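Local atomic coordinates of uncharacterized protein (Bacteroides eggerthii, PDB entry 4FTD), a protein that is of unknown function but combines an immunoglobulin-like domain with a six-bladed beta-propeller and may take part in carbohydrate metabolism. Residues A[22-27]-A[56-61]; A[43-48]-A[104-109]; A[73-78]-A[86-91]. All coordinates share one frame; numbering follows the deposited sequence.

Contact 1 of 3, residues A[22-27]-A[56-61]; sequences ILNAGA and SALSIE
N24 grips the neighbouring strand with both ends of its side-chain amide. OD1 accepts the backbone N-H of S59, with N24 OD1 to S59 N at 2.9 Å; the donor stands above the amide carbonyl plane, 38° out of it. ND2 gives a hydrogen to the carbonyl of A57, with N24 ND2 to A57 O at 3.0 Å and the donor in the plane of that carbonyl. The amide thus holds two polar backbone groups on either side of L58, and the pair of bonds fixes its flip. N24 CG sits between the backbone N and the carbonyl carbon (chi1 66°), and from there the amide reaches the other strand. One residue earlier the backbone does the pairing: the N-H of L23 runs almost straight to S59 O, at 2.8 Å from L23 N. I22 and I60 form an antiparallel non-hydrogen-bonded pair whose side chains share a face of the sheet. There I22 CG1 meets I60 CG2 at 4.1 Å, and I22 CD1 touches L58 CD1 at the same distance. L23 instead packs against E61, both its methyls lying 4.1 Å from E61 CB as the two side chains cross at about a right angle. The chain turns a corner at L23, after which A25 bonds to K31 and G26 N to T53 OG1. A side-chain amide therefore carries on the pairing where strand 17-22 ends beside strand 58-64, an antiparallel junction in the beta-sandwich of the immunoglobulin-like domain.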
ATOM      1  N   ILE A  22      -8.012   0.100  41.098  1.00 42.95           N
ATOM      2  CA  ILE A  22      -9.135   1.019  40.874  1.00 40.59           C
ATOM      3  C   ILE A  22     -10.369   0.113  40.775  1.00 47.47           C
ATOM      4  O   ILE A  22     -10.372  -0.865  40.040  1.00 45.65           O
ATOM      5  CB  ILE A  22      -8.949   1.852  39.601  1.00 43.62           C
ATOM      6  CG1 ILE A  22      -7.833   2.890  39.785  1.00 45.03           C
ATOM      7  CG2 ILE A  22     -10.258   2.550  39.177  1.00 40.11           C
ATOM      8  CD1 ILE A  22      -7.308   3.399  38.464  1.00 43.96           C
ATOM      9  N   LEU A  23     -11.399   0.401  41.553  1.00 41.99           N
ATOM     10  CA  LEU A  23     -12.576  -0.477  41.608  1.00 41.14           C
ATOM     11  C   LEU A  23     -13.695  -0.066  40.639  1.00 40.62           C
ATOM     12  O   LEU A  23     -14.573  -0.868  40.324  1.00 46.33           O
ATOM     13  CB  LEU A  23     -13.109  -0.505  43.044  1.00 40.76           C
ATOM     14  CG  LEU A  23     -12.165  -0.922  44.163  1.00 43.15           C
ATOM     15  CD1 LEU A  23     -12.900  -0.623  45.490  1.00 42.59           C
ATOM     16  CD2 LEU A  23     -11.788  -2.408  44.056  1.00 45.96           C
ATOM     17  N   ASN A  24     -13.639   1.151  40.100  1.00 41.86           N
ATOM     18  CA  ASN A  24     -14.786   1.687  39.345  1.00 45.89           C
ATOM     19  C   ASN A  24     -14.448   2.330  37.987  1.00 43.43           C
ATOM     20  O   ASN A  24     -14.949   3.401  37.663  1.00 47.12           O
ATOM     21  CB  ASN A  24     -15.605   2.624  40.253  1.00 44.97           C
ATOM     22  CG  ASN A  24     -14.852   3.879  40.661  1.00 44.39           C
ATOM     23  OD1 ASN A  24     -13.626   3.924  40.611  1.00 43.49           O
ATOM     24  ND2 ASN A  24     -15.588   4.885  41.133  1.00 43.21           N
ATOM     25  N   ALA A  25     -13.638   1.629  37.193  1.00 44.94           N
ATOM     26  CA  ALA A  25     -13.300   2.045  35.817  1.00 45.90           C
ATOM     27  C   ALA A  25     -14.443   1.639  34.898  1.00 48.26           C
ATOM     28  O   ALA A  25     -15.384   0.969  35.329  1.00 45.87           O
ATOM     29  CB  ALA A  25     -11.973   1.415  35.356  1.00 47.35           C
ATOM     30  N   GLY A  26     -14.391   2.093  33.654  1.00 48.08           N
ATOM     31  CA  GLY A  26     -15.370   1.776  32.633  1.00 49.80           C
ATOM     32  C   GLY A  26     -16.574   2.668  32.626  1.00 56.72           C
ATOM     33  O   GLY A  26     -16.842   3.356  33.608  1.00 52.78           O
ATOM     34  N   ALA A  27     -17.329   2.611  31.518  1.00 52.97           N
ATOM     35  CA  ALA A  27     -18.569   3.399  31.337  1.00 62.13           C
ATOM     36  C   ALA A  27     -19.568   3.161  32.481  1.00 60.20           C
ATOM     37  O   ALA A  27     -20.243   4.082  32.921  1.00 59.00           O
ATOM     38  CB  ALA A  27     -19.239   3.076  29.981  1.00 59.07           C
ATOM     39  N   SER A  56     -13.526  11.591  37.600  1.00 59.22           N
ATOM     40  CA  SER A  56     -13.620  12.577  38.675  1.00 62.91           C
ATOM     41  C   SER A  56     -13.631  11.997  40.086  1.00 62.38           C
ATOM     42  O   SER A  56     -13.295  12.712  41.039  1.00 54.04           O
ATOM     43  CB  SER A  56     -14.848  13.483  38.467  1.00 64.01           C
ATOM     44  OG  SER A  56     -16.057  12.821  38.783  1.00 60.99           O
ATOM     45  N   ALA A  57     -14.064  10.745  40.233  1.00 54.30           N
ATOM     46  CA  ALA A  57     -14.070  10.080  41.519  1.00 51.19           C
ATOM     47  C   ALA A  57     -13.702   8.579  41.352  1.00 53.01           C
ATOM     48  O   ALA A  57     -14.571   7.715  41.287  1.00 55.63           O
ATOM     49  CB  ALA A  57     -15.416  10.244  42.211  1.00 56.63           C
ATOM     50  N   LEU A  58     -12.402   8.293  41.251  1.00 46.06           N
ATOM     51  CA  LEU A  58     -11.919   6.902  41.176  1.00 45.86           C
ATOM     52  C   LEU A  58     -11.778   6.332  42.598  1.00 42.83           C
ATOM     53  O   LEU A  58     -11.069   6.893  43.442  1.00 44.53           O
ATOM     54  CB  LEU A  58     -10.590   6.803  40.436  1.00 46.32           C
ATOM     55  CG  LEU A  58     -10.632   7.212  38.963  1.00 52.09           C
ATOM     56  CD1 LEU A  58      -9.261   7.049  38.373  1.00 44.13           C
ATOM     57  CD2 LEU A  58     -11.654   6.407  38.174  1.00 47.04           C
ATOM     58  N   SER A  59     -12.471   5.230  42.870  1.00 41.95           N
ATOM     59  CA  SER A  59     -12.424   4.548  44.169  1.00 41.40           C
ATOM     60  C   SER A  59     -11.294   3.505  44.061  1.00 40.71           C
ATOM     61  O   SER A  59     -11.208   2.776  43.059  1.00 41.29           O
ATOM     62  CB  SER A  59     -13.768   3.881  44.523  1.00 43.53           C
ATOM     63  OG  SER A  59     -14.732   4.858  44.944  1.00 43.41           O
ATOM     64  N   ILE A  60     -10.439   3.455  45.075  1.00 43.30           N
ATOM     65  CA  ILE A  60      -9.276   2.586  45.079  1.00 41.71           C
ATOM     66  C   ILE A  60      -9.281   1.704  46.313  1.00 47.66           C
ATOM     67  O   ILE A  60      -9.887   2.028  47.312  1.00 43.40           O
ATOM     68  CB  ILE A  60      -7.941   3.387  45.003  1.00 45.37           C
ATOM     69  CG1 ILE A  60      -7.775   4.305  46.214  1.00 52.30           C
ATOM     70  CG2 ILE A  60      -7.864   4.218  43.698  1.00 43.37           C
ATOM     71  CD1 ILE A  60      -6.356   4.806  46.402  1.00 53.81           C
ATOM     72  N   GLU A  61      -8.580   0.591  46.216  1.00 45.92           N
ATOM     73  CA  GLU A  61      -8.383  -0.327  47.318  1.00 45.77           C
ATOM     74  C   GLU A  61      -6.935  -0.721  47.287  1.00 50.74           C
ATOM     75  O   GLU A  61      -6.409  -1.033  46.216  1.00 49.02           O
ATOM     76  CB  GLU A  61      -9.264  -1.557  47.120  1.00 46.18           C
ATOM     77  CG  GLU A  61      -9.243  -2.582  48.215  1.00 67.21           C
ATOM     78  CD  GLU A  61     -10.221  -3.706  47.880  1.00 83.67           C
ATOM     79  OE1 GLU A  61     -11.454  -3.533  48.080  1.00 78.48           O
ATOM     80  OE2 GLU A  61      -9.749  -4.752  47.382  1.00 72.52           O
TER

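Contact 2 of 3, residues A[43-48]-A[104-109]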
ATOM      1  N   THR A  43       6.338   4.958  41.753  1.00 59.21           N
ATOM      2  CA  THR A  43       5.295   5.227  40.756  1.00 56.11           C
ATOM      3  C   THR A  43       4.260   4.119  40.770  1.00 56.58           C
ATOM      4  O   THR A  43       4.522   2.982  41.206  1.00 55.94           O
ATOM      5  CB  THR A  43       5.877   5.338  39.324  1.00 59.49           C
ATOM      6  OG1 THR A  43       6.430   4.071  38.961  1.00 63.66           O
ATOM      7  CG2 THR A  43       6.988   6.425  39.246  1.00 57.02           C
ATOM      8  N   ILE A  44       3.070   4.474  40.307  1.00 51.37           N
ATOM      9  CA  ILE A  44       1.980   3.543  40.159  1.00 52.73           C
ATOM     10  C   ILE A  44       1.401   3.771  38.764  1.00 51.58           C
ATOM     11  O   ILE A  44       1.125   4.907  38.383  1.00 50.57           O
ATOM     12  CB  ILE A  44       0.864   3.746  41.209  1.00 51.09           C
ATOM     13  CG1 ILE A  44       1.398   3.694  42.673  1.00 46.55           C
ATOM     14  CG2 ILE A  44      -0.245   2.701  40.995  1.00 47.79           C
ATOM     15  CD1 ILE A  44       0.474   4.329  43.721  1.00 39.63           C
ATOM     16  N   ASN A  45       1.255   2.691  38.009  1.00 52.70           N
ATOM     17  CA  ASN A  45       0.591   2.706  36.698  1.00 58.12           C
ATOM     18  C   ASN A  45      -0.545   1.693  36.621  1.00 51.64           C
ATOM     19  O   ASN A  45      -0.623   0.762  37.407  1.00 51.69           O
ATOM     20  CB  ASN A  45       1.596   2.476  35.547  1.00 56.68           C
ATOM     21  CG  ASN A  45       2.459   3.680  35.323  1.00 59.56           C
ATOM     22  OD1 ASN A  45       2.052   4.594  34.624  1.00 61.61           O
ATOM     23  ND2 ASN A  45       3.583   3.757  36.030  1.00 62.53           N
ATOM     24  N   PHE A  46      -1.421   1.922  35.656  1.00 51.53           N
ATOM     25  CA  PHE A  46      -2.546   1.049  35.353  1.00 50.45           C
ATOM     26  C   PHE A  46      -2.655   0.883  33.858  1.00 49.10           C
ATOM     27  O   PHE A  46      -2.224   1.758  33.118  1.00 53.30           O
ATOM     28  CB  PHE A  46      -3.860   1.699  35.826  1.00 52.37           C
ATOM     29  CG  PHE A  46      -3.929   1.906  37.303  1.00 49.28           C
ATOM     30  CD1 PHE A  46      -3.450   3.083  37.869  1.00 47.75           C
ATOM     31  CD2 PHE A  46      -4.455   0.922  38.127  1.00 50.85           C
ATOM     32  CE1 PHE A  46      -3.502   3.282  39.253  1.00 49.60           C
ATOM     33  CE2 PHE A  46      -4.487   1.096  39.506  1.00 50.99           C
ATOM     34  CZ  PHE A  46      -4.020   2.279  40.065  1.00 49.20           C
ATOM     35  N   PRO A  47      -3.282  -0.206  33.407  1.00 57.73           N
ATOM     36  CA  PRO A  47      -3.644  -0.240  31.976  1.00 56.59           C
ATOM     37  C   PRO A  47      -4.546   0.959  31.633  1.00 55.88           C
ATOM     38  O   PRO A  47      -5.192   1.555  32.511  1.00 55.34           O
ATOM     39  CB  PRO A  47      -4.389  -1.560  31.806  1.00 60.28           C
ATOM     40  CG  PRO A  47      -4.433  -2.223  33.135  1.00 67.89           C
ATOM     41  CD  PRO A  47      -3.625  -1.436  34.126  1.00 57.76           C
ATOM     42  N   ARG A  48      -4.546   1.345  30.373  1.00 56.18           N
ATOM     43  CA  ARG A  48      -5.322   2.495  29.939  1.00 58.63           C
ATOM     44  C   ARG A  48      -6.806   2.197  30.169  1.00 53.16           C
ATOM     45  O   ARG A  48      -7.254   1.084  29.956  1.00 53.26           O
ATOM     46  CB  ARG A  48      -5.050   2.818  28.468  1.00 59.88           C
ATOM     47  CG  ARG A  48      -3.610   3.234  28.201  1.00 62.23           C
ATOM     48  CD  ARG A  48      -3.293   3.350  26.722  1.00 70.07           C
ATOM     49  NE  ARG A  48      -1.998   4.020  26.555  1.00 74.07           N
ATOM     50  CZ  ARG A  48      -1.804   5.347  26.619  1.00 77.67           C
ATOM     51  NH1 ARG A  48      -2.809   6.219  26.810  1.00 76.29           N
ATOM     52  NH2 ARG A  48      -0.579   5.828  26.475  1.00 72.49           N
ATOM     53  N   LYS A 104      -0.221   7.506  37.979  1.00 51.28           N
ATOM     54  CA  LYS A 104      -0.626   7.943  36.644  1.00 52.67           C
ATOM     55  C   LYS A 104      -1.818   7.127  36.146  1.00 47.60           C
ATOM     56  O   LYS A 104      -1.794   5.892  36.191  1.00 49.31           O
ATOM     57  CB  LYS A 104       0.535   7.812  35.653  1.00 56.76           C
ATOM     58  CG  LYS A 104       0.257   8.416  34.271  1.00 59.57           C
ATOM     59  CD  LYS A 104       1.351   8.056  33.273  1.00 67.27           C
ATOM     60  CE  LYS A 104       2.671   8.731  33.623  1.00 65.94           C
ATOM     61  NZ  LYS A 104       3.706   8.402  32.610  1.00 70.27           N
ATOM     62  N   VAL A 105      -2.862   7.836  35.709  1.00 51.57           N
ATOM     63  CA  VAL A 105      -4.035   7.222  35.096  1.00 50.21           C
ATOM     64  C   VAL A 105      -4.095   7.728  33.637  1.00 49.55           C
ATOM     65  O   VAL A 105      -3.937   8.928  33.393  1.00 58.03           O
ATOM     66  CB  VAL A 105      -5.347   7.524  35.844  1.00 52.14           C
ATOM     67  CG1 VAL A 105      -6.531   6.995  35.054  1.00 53.56           C
ATOM     68  CG2 VAL A 105      -5.343   6.903  37.251  1.00 46.84           C
ATOM     69  N   ARG A 106      -4.338   6.791  32.713  1.00 54.05           N
ATOM     70  CA  ARG A 106      -4.315   7.033  31.272  1.00 57.76           C
ATOM     71  C   ARG A 106      -5.583   6.560  30.570  1.00 54.26           C
ATOM     72  O   ARG A 106      -6.153   5.542  30.968  1.00 55.41           O
ATOM     73  CB  ARG A 106      -3.125   6.283  30.689  1.00 60.98           C
ATOM     74  CG  ARG A 106      -1.795   6.757  31.240  1.00 61.00           C
ATOM     75  CD  ARG A 106      -0.654   5.945  30.682  1.00 61.13           C
ATOM     76  NE  ARG A 106      -0.701   4.573  31.174  1.00 61.75           N
ATOM     77  CZ  ARG A 106      -0.245   3.507  30.522  1.00 61.73           C
ATOM     78  NH1 ARG A 106       0.287   3.623  29.318  1.00 65.47           N
ATOM     79  NH2 ARG A 106      -0.348   2.297  31.063  1.00 68.56           N
ATOM     80  N   LYS A 107      -6.012   7.320  29.548  1.00 59.57           N
ATOM     81  CA  LYS A 107      -7.166   6.980  28.708  1.00 55.81           C
ATOM     82  C   LYS A 107      -6.686   6.088  27.584  1.00 61.07           C
ATOM     83  O   LYS A 107      -5.554   6.236  27.086  1.00 65.10           O
ATOM     84  CB  LYS A 107      -7.816   8.213  28.032  1.00 60.31           C
ATOM     85  CG  LYS A 107      -8.531   9.218  28.931  1.00 62.70           C
ATOM     86  CD  LYS A 107      -8.986  10.459  28.160  1.00 65.61           C
ATOM     87  CE  LYS A 107      -9.564  11.509  29.101  1.00 65.01           C
ATOM     88  NZ  LYS A 107     -10.014  12.740  28.390  1.00 71.40           N
ATOM     89  N   ARG A 108      -7.567   5.210  27.122  1.00 59.30           N
ATOM     90  CA  ARG A 108      -7.293   4.450  25.901  1.00 61.48           C
ATOM     91  C   ARG A 108      -7.240   5.387  24.710  1.00 66.12           C
ATOM     92  O   ARG A 108      -7.968   6.375  24.673  1.00 66.10           O
ATOM     93  CB  ARG A 108      -8.357   3.402  25.668  1.00 57.95           C
ATOM     94  CG  ARG A 108      -8.234   2.273  26.660  1.00 60.67           C
ATOM     95  CD  ARG A 108      -9.413   1.366  26.551  1.00 61.25           C
ATOM     96  NE  ARG A 108      -9.471   0.793  25.220  1.00 69.45           N
ATOM     97  CZ  ARG A 108     -10.567   0.295  24.665  1.00 79.83           C
ATOM     98  NH1 ARG A 108     -11.741   0.299  25.309  1.00 76.17           N
ATOM     99  NH2 ARG A 108     -10.490  -0.212  23.441  1.00 87.07           N
ATOM    100  N   VAL A 109      -6.360   5.069  23.761  1.00 70.25           N
ATOM    101  CA  VAL A 109      -6.155   5.864  22.566  1.00 73.72           C
ATOM    102  C   VAL A 109      -6.400   4.924  21.384  1.00 72.80           C
ATOM    103  O   VAL A 109      -5.651   3.970  21.215  1.00 72.12           O
ATOM    104  CB  VAL A 109      -4.721   6.436  22.538  1.00 72.77           C
ATOM    105  CG1 VAL A 109      -4.432   7.134  21.215  1.00 73.48           C
ATOM    106  CG2 VAL A 109      -4.520   7.366  23.723  1.00 69.87           C
TER
HETATM  107  O   HOH W   1      -0.858   4.365  34.075  1.00 54.49           O
HETATM  108  O   HOH W   2       3.485   4.993  32.260  1.00 77.08           O
HETATM  109  O   HOH W   3      -4.019   3.924  33.291  1.00 54.29           O
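R106 and R48 each hand a guanidinium N-H to a backbone carbonyl of the opposite segment. R106 NH2 lies 2.8 Å from F46 O, tilted 31° from the carbonyl plane. R48 NH1 also lies 2.8 Å from its acceptor, K107 O, which sits in the guanidinium plane. The two arginines cross at about a right angle: the methylene R48 CG stands over the centre of one face of the R106 guanidinium, 4.0 Å above its plane, and R48 NE comes within 3.6 Å of R106 NH1. The likely repulsion of these charges would be eased by the C-terminal residue D453, whose terminal carboxylate makes a salt bridge with R106 NH2 and whose side chain forms a long, weak ion pair with R48 NE. Strands 43-45 and 98-106 run side by side here as the parallel pair of an otherwise antiparallel sheet in the immunoglobulin-like domain. K104 N to I44 O, 3.0 Å and nearly straight, is the direct backbone bond between the segments; I44 also pairs with L102. Past it, waters replace direct pairing around F46 before R48 CA returns to R106 O. Water 1 accepts from F46 N and R106 NE and lies 2.8 Å from K104 O, while water 3 accepts from R106 N next to P47 O. The bend of R106 at chi3 (-68°) turns NE toward water 1. K104 O meets the edge of the F46 ring in its plane, and F46 packs on M103 and I22. R108 CG rests 3.7 Å from R48 CB, its guanidinium drawn off by salt bridges to E450 and D50.

Contact 3 of 3, residues A[73-78]-A[86-91]; sequences EVMDYS and KTQVLR
Q88 lays an aliphatic carbon, not its amide, on the ring of Y77: CG stands over one face, 3.6 Å from the ring centroid and 21° off the normal, a CH-pi contact. It sits toward the rim, near CZ and CE2, while Q88 CB approaches Y77 OH at 3.3 Å. The ring edge is occupied as well, by K86 O, in plane and 3.3 Å from Y77 CE2. Q88 bends at chi2 (-76°), which swings CD away from an extended course, and its NE2 gives a hydrogen to water 4 at 2.6 Å. No backbone hydrogen bond joins the two segments. Strand 74-75 is an end strand beside 58-64, whereas 85-93 pairs with 98-106, and side chains bridge between these parts of the immunoglobulin-like sandwich. Y77 is also tied down by a hydrogen bond from OH to M103 O, and it packs on L58 and V105. An alanine here would probably leave M103 O without that partner and open a gap beneath Q88 CG and beside L58 and V105. M75, a selenomethionine, closes the other end of the contact: SE lies 4.0 Å from L90 CD1, and the methyl CE touches Q88 CB at 3.7 Å and V89 O. Y77 itself is the middle residue of an Asx turn, in which D76 OD1 accepts from S78 N at 3.0 Å and also from S78 OG. The extended K86 runs across to this turn and makes a weak hydrogen bond from NZ to S78 O.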
ATOM      1  N   GLU A  73      -9.623   7.111  49.887  1.00 48.66           N
ATOM      2  CA  GLU A  73      -9.977   5.966  49.039  1.00 48.25           C
ATOM      3  C   GLU A  73     -10.558   6.405  47.729  1.00 46.23           C
ATOM      4  O   GLU A  73     -10.938   5.539  46.945  1.00 46.15           O
ATOM      5  CB  GLU A  73     -11.050   5.074  49.726  1.00 51.70           C
ATOM      6  CG  GLU A  73     -10.604   4.388  50.990  1.00 64.87           C
ATOM      7  CD  GLU A  73     -11.513   3.231  51.394  1.00 64.87           C
ATOM      8  OE1 GLU A  73     -12.756   3.189  51.138  1.00 60.37           O
ATOM      9  OE2 GLU A  73     -10.948   2.310  51.978  1.00 64.94           O
ATOM     10  N   VAL A  74     -10.720   7.725  47.534  1.00 45.54           N
ATOM     11  CA  VAL A  74     -11.355   8.300  46.345  1.00 48.49           C
ATOM     12  C   VAL A  74     -10.389   9.322  45.791  1.00 45.31           C
ATOM     13  O   VAL A  74      -9.830  10.077  46.551  1.00 47.91           O
ATOM     14  CB  VAL A  74     -12.722   8.965  46.627  1.00 52.38           C
ATOM     15  CG1 VAL A  74     -13.378   9.372  45.295  1.00 60.62           C
ATOM     16  CG2 VAL A  74     -13.610   7.994  47.357  1.00 60.01           C
HETATM   17  N   MSE A  75     -10.161   9.324  44.487  1.00 42.22           N
HETATM   18  CA  MSE A  75      -9.193  10.259  43.888  1.00 51.32           C
HETATM   19  C   MSE A  75      -9.802  10.943  42.665  1.00 49.07           C
HETATM   20  O   MSE A  75     -10.546  10.320  41.908  1.00 45.49           O
HETATM   21  CB  MSE A  75      -7.923   9.489  43.498  1.00 46.23           C
HETATM   22  CG  MSE A  75      -7.178   8.950  44.723  1.00 52.40           C
HETATM   23 SE   MSE A  75      -5.523   8.043  44.241  0.75 59.28          SE
HETATM   24  CE  MSE A  75      -4.353   9.717  43.924  1.00 50.50           C
ATOM     25  N   ASP A  76      -9.457  12.210  42.469  1.00 49.63           N
ATOM     26  CA  ASP A  76      -9.993  13.024  41.373  1.00 51.49           C
ATOM     27  C   ASP A  76      -8.959  13.099  40.249  1.00 54.01           C
ATOM     28  O   ASP A  76      -7.936  13.794  40.367  1.00 54.67           O
ATOM     29  CB  ASP A  76     -10.333  14.427  41.892  1.00 54.10           C
ATOM     30  CG  ASP A  76     -10.977  15.328  40.821  1.00 61.02           C
ATOM     31  OD1 ASP A  76     -11.150  14.934  39.645  1.00 64.86           O
ATOM     32  OD2 ASP A  76     -11.297  16.469  41.181  1.00 68.72           O
ATOM     33  N   TYR A  77      -9.216  12.352  39.184  1.00 55.74           N
ATOM     34  CA  TYR A  77      -8.385  12.351  37.980  1.00 57.54           C
ATOM     35  C   TYR A  77      -9.088  13.062  36.798  1.00 55.48           C
ATOM     36  O   TYR A  77      -8.861  12.720  35.648  1.00 60.46           O
ATOM     37  CB  TYR A  77      -8.007  10.906  37.618  1.00 56.65           C
ATOM     38  CG  TYR A  77      -6.809  10.428  38.398  1.00 51.74           C
ATOM     39  CD1 TYR A  77      -6.955   9.881  39.663  1.00 46.68           C
ATOM     40  CD2 TYR A  77      -5.526  10.613  37.908  1.00 47.52           C
ATOM     41  CE1 TYR A  77      -5.853   9.470  40.386  1.00 49.21           C
ATOM     42  CE2 TYR A  77      -4.416  10.200  38.626  1.00 49.91           C
ATOM     43  CZ  TYR A  77      -4.590   9.635  39.871  1.00 45.23           C
ATOM     44  OH  TYR A  77      -3.503   9.201  40.597  1.00 51.20           O
ATOM     45  N   SER A  78      -9.952  14.022  37.099  1.00 59.12           N
ATOM     46  CA  SER A  78     -10.597  14.837  36.080  1.00 68.60           C
ATOM     47  C   SER A  78      -9.566  15.312  35.047  1.00 67.96           C
ATOM     48  O   SER A  78      -8.487  15.798  35.398  1.00 68.29           O
ATOM     49  CB  SER A  78     -11.279  16.047  36.720  1.00 79.38           C
ATOM     50  OG  SER A  78     -12.388  15.642  37.484  1.00 71.48           O
ATOM     51  N   LYS A  86      -3.064  11.785  33.383  1.00 69.28           N
ATOM     52  CA  LYS A  86      -2.961  12.664  34.532  1.00 66.33           C
ATOM     53  C   LYS A  86      -2.279  11.908  35.666  1.00 60.12           C
ATOM     54  O   LYS A  86      -2.601  10.750  35.909  1.00 54.41           O
ATOM     55  CB  LYS A  86      -4.366  13.138  34.962  1.00 71.72           C
ATOM     56  CG  LYS A  86      -4.342  14.098  36.140  1.00 69.66           C
ATOM     57  CD  LYS A  86      -5.659  14.803  36.408  1.00 71.13           C
ATOM     58  CE  LYS A  86      -5.533  15.662  37.667  1.00 79.71           C
ATOM     59  NZ  LYS A  86      -6.443  16.837  37.718  1.00 89.18           N
ATOM     60  N   THR A  87      -1.360  12.578  36.355  1.00 59.82           N
ATOM     61  CA  THR A  87      -0.653  12.050  37.535  1.00 58.56           C
ATOM     62  C   THR A  87      -1.121  12.841  38.772  1.00 63.68           C
ATOM     63  O   THR A  87      -1.388  14.026  38.675  1.00 68.44           O
ATOM     64  CB  THR A  87       0.865  12.172  37.362  1.00 66.48           C
ATOM     65  OG1 THR A  87       1.250  11.423  36.208  1.00 65.90           O
ATOM     66  CG2 THR A  87       1.632  11.620  38.552  1.00 67.77           C
ATOM     67  N   GLN A  88      -1.284  12.147  39.894  1.00 53.33           N
ATOM     68  CA  GLN A  88      -1.665  12.686  41.213  1.00 56.70           C
ATOM     69  C   GLN A  88      -0.752  11.957  42.239  1.00 58.23           C
ATOM     70  O   GLN A  88      -0.293  10.841  41.990  1.00 56.95           O
ATOM     71  CB  GLN A  88      -3.102  12.309  41.630  1.00 63.90           C
ATOM     72  CG  GLN A  88      -4.261  12.852  40.821  1.00 64.73           C
ATOM     73  CD  GLN A  88      -4.507  14.304  41.127  1.00 78.52           C
ATOM     74  OE1 GLN A  88      -3.795  15.166  40.648  1.00 74.87           O
ATOM     75  NE2 GLN A  88      -5.508  14.580  41.939  1.00 77.18           N
ATOM     76  N   VAL A  89      -0.545  12.575  43.399  1.00 59.61           N
ATOM     77  CA  VAL A  89       0.222  11.989  44.486  1.00 49.46           C
ATOM     78  C   VAL A  89      -0.697  11.060  45.273  1.00 48.88           C
ATOM     79  O   VAL A  89      -1.802  11.437  45.616  1.00 50.94           O
ATOM     80  CB  VAL A  89       0.847  13.070  45.415  1.00 49.68           C
ATOM     81  CG1 VAL A  89       1.409  12.430  46.661  1.00 51.18           C
ATOM     82  CG2 VAL A  89       1.970  13.816  44.691  1.00 51.65           C
ATOM     83  N   LEU A  90      -0.268   9.816  45.471  1.00 47.19           N
ATOM     84  CA  LEU A  90      -0.926   8.902  46.390  1.00 47.28           C
ATOM     85  C   LEU A  90      -0.017   8.832  47.602  1.00 49.87           C
ATOM     86  O   LEU A  90       1.124   8.353  47.502  1.00 47.15           O
ATOM     87  CB  LEU A  90      -1.108   7.503  45.821  1.00 47.77           C
ATOM     88  CG  LEU A  90      -1.780   6.488  46.757  1.00 53.54           C
ATOM     89  CD1 LEU A  90      -2.788   5.656  46.026  1.00 56.79           C
ATOM     90  CD2 LEU A  90      -0.755   5.564  47.406  1.00 58.15           C
ATOM     91  N   ARG A  91      -0.521   9.315  48.737  1.00 45.18           N
ATOM     92  CA  ARG A  91       0.216   9.352  49.985  1.00 45.07           C
ATOM     93  C   ARG A  91      -0.220   8.241  50.965  1.00 48.16           C
ATOM     94  O   ARG A  91      -1.400   8.064  51.216  1.00 57.17           O
ATOM     95  CB  ARG A  91       0.096  10.738  50.621  1.00 48.05           C
ATOM     96  CG  ARG A  91       0.713  10.889  52.016  1.00 52.19           C
ATOM     97  CD  ARG A  91       0.801  12.337  52.466  1.00 52.65           C
ATOM     98  NE  ARG A  91       1.632  13.107  51.547  1.00 51.15           N
ATOM     99  CZ  ARG A  91       1.728  14.429  51.508  1.00 66.33           C
ATOM    100  NH1 ARG A  91       1.053  15.201  52.355  1.00 68.01           N
ATOM    101  NH2 ARG A  91       2.532  14.991  50.607  1.00 66.74           N
TER
HETATM  102  O   HOH W   4      -6.511  13.139  43.907  1.00 69.60           O

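How the contacts relate
The three contacts lie 11 to 12 Å apart, centre to centre, in the same mixed sheet of the immunoglobulin-like domain. Contacts 1 and 3 are stitched by backbone bonds, L58 O to M75 N and I60 N to E73 O, each 2.8 Å. Contacts 2 and 3 meet through V105 N and K86 O at 2.9 Å. V105 CG2 joins all three, lying 3.7 Å from Y77 CE2 and 4.1 Å from L58 CD1, while I22 CD1 reaches F46 CE2 at 3.8 Å. All the centres stand about 33 to 44 Å from the centre of the chain; contact 2, the nearest, also receives the chain's C-terminus.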